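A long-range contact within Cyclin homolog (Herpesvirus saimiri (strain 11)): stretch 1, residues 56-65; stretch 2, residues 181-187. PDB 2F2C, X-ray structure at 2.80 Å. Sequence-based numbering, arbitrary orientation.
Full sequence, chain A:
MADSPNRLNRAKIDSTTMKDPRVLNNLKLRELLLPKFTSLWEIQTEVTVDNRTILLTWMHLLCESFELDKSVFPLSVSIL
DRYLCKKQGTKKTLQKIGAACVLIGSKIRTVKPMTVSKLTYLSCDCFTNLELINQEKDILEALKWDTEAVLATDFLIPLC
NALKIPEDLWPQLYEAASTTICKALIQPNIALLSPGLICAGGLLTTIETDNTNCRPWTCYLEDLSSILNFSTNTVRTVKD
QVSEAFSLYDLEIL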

# COMPACT_ATOMS: atom_id res chain seq x y z
N LEU A 56 18.72 -17.24 1.02
CA LEU A 56 17.27 -17.15 1.02
C LEU A 56 16.66 -18.13 2.01
O LEU A 56 15.58 -17.86 2.54
CB LEU A 56 16.71 -17.36 -0.38
CG LEU A 56 16.97 -16.24 -1.40
CD1 LEU A 56 16.19 -16.55 -2.68
CD2 LEU A 56 16.56 -14.86 -0.86
N THR A 57 17.35 -19.24 2.28
CA THR A 57 16.96 -20.19 3.32
C THR A 57 17.06 -19.53 4.69
O THR A 57 16.18 -19.69 5.52
CB THR A 57 17.82 -21.45 3.26
OG1 THR A 57 17.44 -22.22 2.11
CG2 THR A 57 17.51 -22.39 4.39
N TRP A 58 18.11 -18.77 4.91
CA TRP A 58 18.23 -18.04 6.15
C TRP A 58 17.19 -16.91 6.21
O TRP A 58 16.44 -16.80 7.19
CB TRP A 58 19.64 -17.51 6.28
CG TRP A 58 19.91 -16.69 7.49
CD1 TRP A 58 20.01 -17.13 8.79
CD2 TRP A 58 20.16 -15.29 7.53
NE1 TRP A 58 20.30 -16.08 9.63
CE2 TRP A 58 20.39 -14.94 8.88
CE3 TRP A 58 20.22 -14.29 6.56
CZ2 TRP A 58 20.67 -13.63 9.27
CZ3 TRP A 58 20.48 -12.99 6.94
CH2 TRP A 58 20.70 -12.67 8.29
N MET A 59 17.12 -16.08 5.17
CA MET A 59 16.14 -14.98 5.13
C MET A 59 14.71 -15.50 5.41
O MET A 59 13.94 -14.90 6.18
CB MET A 59 16.22 -14.27 3.78
CG MET A 59 17.56 -13.57 3.49
SD MET A 59 17.64 -12.83 1.81
CE MET A 59 16.18 -11.78 1.78
N HIS A 60 14.39 -16.65 4.80
CA HIS A 60 13.14 -17.34 5.06
C HIS A 60 12.96 -17.73 6.53
O HIS A 60 11.93 -17.42 7.15
CB HIS A 60 12.98 -18.57 4.19
CG HIS A 60 11.66 -19.25 4.38
ND1 HIS A 60 10.55 -18.95 3.62
CD2 HIS A 60 11.26 -20.20 5.27
CE1 HIS A 60 9.53 -19.69 4.02
NE2 HIS A 60 9.94 -20.45 5.02
N LEU A 61 13.95 -18.42 7.09
CA LEU A 61 13.87 -18.85 8.48
C LEU A 61 13.52 -17.66 9.36
O LEU A 61 12.66 -17.74 10.24
CB LEU A 61 15.17 -19.49 8.95
CG LEU A 61 15.10 -20.18 10.30
CD1 LEU A 61 14.10 -21.33 10.28
CD2 LEU A 61 16.48 -20.67 10.72
N LEU A 62 14.20 -16.55 9.09
CA LEU A 62 14.11 -15.34 9.86
C LEU A 62 12.66 -14.80 9.90
O LEU A 62 12.15 -14.46 10.99
CB LEU A 62 15.06 -14.33 9.24
CG LEU A 62 15.84 -13.33 10.08
CD1 LEU A 62 16.27 -13.90 11.39
CD2 LEU A 62 17.05 -12.90 9.28
N CYS A 63 12.00 -14.77 8.73
CA CYS A 63 10.61 -14.34 8.63
C CYS A 63 9.66 -15.33 9.30
O CYS A 63 8.76 -14.93 10.03
CB CYS A 63 10.21 -14.16 7.18
SG CYS A 63 11.23 -12.97 6.28
N GLU A 64 9.87 -16.61 9.04
CA GLU A 64 9.07 -17.68 9.63
C GLU A 64 9.19 -17.63 11.15
O GLU A 64 8.19 -17.65 11.86
CB GLU A 64 9.57 -19.03 9.11
CG GLU A 64 8.63 -20.22 9.18
CD GLU A 64 9.31 -21.52 8.73
OE1 GLU A 64 10.40 -21.86 9.27
OE2 GLU A 64 8.79 -22.21 7.81
N SER A 65 10.42 -17.53 11.64
CA SER A 65 10.68 -17.53 13.09
C SER A 65 10.19 -16.28 13.81
O SER A 65 9.69 -16.37 14.92
CB SER A 65 12.17 -17.75 13.36
OG SER A 65 12.63 -18.92 12.69
N ILE A 181 4.03 -21.09 -1.43
CA ILE A 181 4.71 -20.14 -2.31
C ILE A 181 6.02 -19.63 -1.69
O ILE A 181 7.08 -19.70 -2.34
CB ILE A 181 3.76 -19.01 -2.77
CG1 ILE A 181 2.81 -19.53 -3.83
CG2 ILE A 181 4.54 -17.91 -3.37
CD1 ILE A 181 1.43 -18.91 -3.75
N CYS A 182 5.96 -19.16 -0.44
CA CYS A 182 7.15 -18.65 0.26
C CYS A 182 8.30 -19.64 0.35
O CYS A 182 9.44 -19.21 0.31
CB CYS A 182 6.82 -18.16 1.65
SG CYS A 182 5.92 -16.61 1.67
N LYS A 183 8.04 -20.94 0.45
CA LYS A 183 9.18 -21.87 0.47
C LYS A 183 9.76 -22.08 -0.93
O LYS A 183 10.98 -22.01 -1.09
CB LYS A 183 8.84 -23.19 1.15
CG LYS A 183 8.84 -23.15 2.68
CD LYS A 183 9.00 -24.55 3.26
CE LYS A 183 9.08 -24.55 4.78
NZ LYS A 183 7.76 -24.48 5.46
N ALA A 184 8.91 -22.31 -1.93
CA ALA A 184 9.35 -22.48 -3.33
C ALA A 184 10.31 -21.38 -3.80
O ALA A 184 11.32 -21.68 -4.42
CB ALA A 184 8.15 -22.57 -4.26
N LEU A 185 9.99 -20.13 -3.46
CA LEU A 185 10.80 -18.96 -3.85
C LEU A 185 12.27 -19.02 -3.41
O LEU A 185 13.06 -18.16 -3.82
CB LEU A 185 10.18 -17.66 -3.31
CG LEU A 185 9.07 -17.07 -4.18
CD1 LEU A 185 8.17 -16.19 -3.38
CD2 LEU A 185 9.65 -16.31 -5.34
N ILE A 186 12.62 -19.99 -2.57
CA ILE A 186 14.01 -20.22 -2.19
C ILE A 186 14.81 -20.74 -3.40
O ILE A 186 15.98 -20.39 -3.59
CB ILE A 186 14.10 -21.22 -0.98
CG1 ILE A 186 13.51 -20.56 0.28
CG2 ILE A 186 15.53 -21.68 -0.70
CD1 ILE A 186 13.68 -21.39 1.56
N GLN A 187 14.16 -21.59 -4.19
CA GLN A 187 14.81 -22.29 -5.29
C GLN A 187 15.08 -21.40 -6.53
O GLN A 187 14.22 -20.59 -6.94
CB GLN A 187 13.97 -23.51 -5.67
CG GLN A 187 14.42 -24.83 -5.06
CD GLN A 187 15.12 -24.69 -3.73
OE1 GLN A 187 14.49 -24.78 -2.68
NE2 GLN A 187 16.42 -24.45 -3.77

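Stretch 1 is helical throughout, its backbone tied by i to i+4 hydrogen bonds such as His 60 N to Leu 56 O (2.8 Å) and Glu 64 N to His 60 O (2.9 Å). Stretch 2 enters as helix and leaves as a turn: Leu 185 N still bonds to Ile 181 O at 3.1 Å, but Ile 186 N reaches Lys 183 O at 3.0 Å and Gln 187 N reaches Ala 184 O at 2.9 Å, the latter within a type I beta turn from Ala 184 to Gln 187. The backbones come nearest where this turn passes the start of stretch 1, with Leu 56 CA 5.5 Å from Ile 186 CA; one helical turn later, His 60 CA lies 7.6 Å from Lys 183 CA. The wider gap there is spanned by side chains. Leu 56, His 60 and Glu 64 follow one another at four-residue spacing, so all three direct their CA-to-CB bonds toward stretch 2, whereas that of Trp 58 points away.

Together the two stretches bury 328 Å², and Ile 186 and His 60 contribute the largest shares, 88 and 76 Å². The CA-to-CB bond of Ile 186 runs sideways, but its extended chain (chi1 m, chi2 t) brings the end nearer to the helix. CD1 of Ile 186 rests 3.9 Å from CB of His 60, while its CG2 lies 3.4 Å from Thr 57 OG1 and 4.5 Å from Leu 56 CB. A branched aliphatic side chain suits this position because it spreads apolar surface along one flank of the helix, and both of its arms come near Thr 57. The hydroxyl of Thr 57 is satisfied by a hydrogen bond elsewhere in the structure, so it can lie against a methyl group without leaving its polar atom unpaired. Leu 56 packs against backbone as well as side chain: its CD1 is 3.7 Å from Leu 185 O and 4.0 Å from Ile 186 O, ordinary van der Waals contacts with the backbone of the turn.

His 60, buried with chi1 t, extends its imidazole across the wider part of the gap. Its ring meets Ile 186, Cys 182 and Lys 183 obliquely. CE1 of His 60 is 3.9 Å from Cys 182 CB, its ND1 lies 3.5 Å from Cys 182 O, and its NE2 is 3.7 Å from Lys 183 CG. A flat ring that is both apolar and polar suits a site bordered by aliphatic carbons and a backbone carbonyl. On its own helix, NE2 of His 60 also gives a weak hydrogen bond to Glu 64 OE2 at 3.5 Å.

That same carboxylate oxygen joins the two stretches by charge. Lys 183 NZ stands 3.4 Å from Glu 64 OE2 in a salt bridge whose hydrogen bond is weak. The lysine's aliphatic stem passes the imidazole before its amine arrives at the carboxylate, so one residue supplies both packing and charge, and exposed Glu 64 closes the contact with the opposite charge.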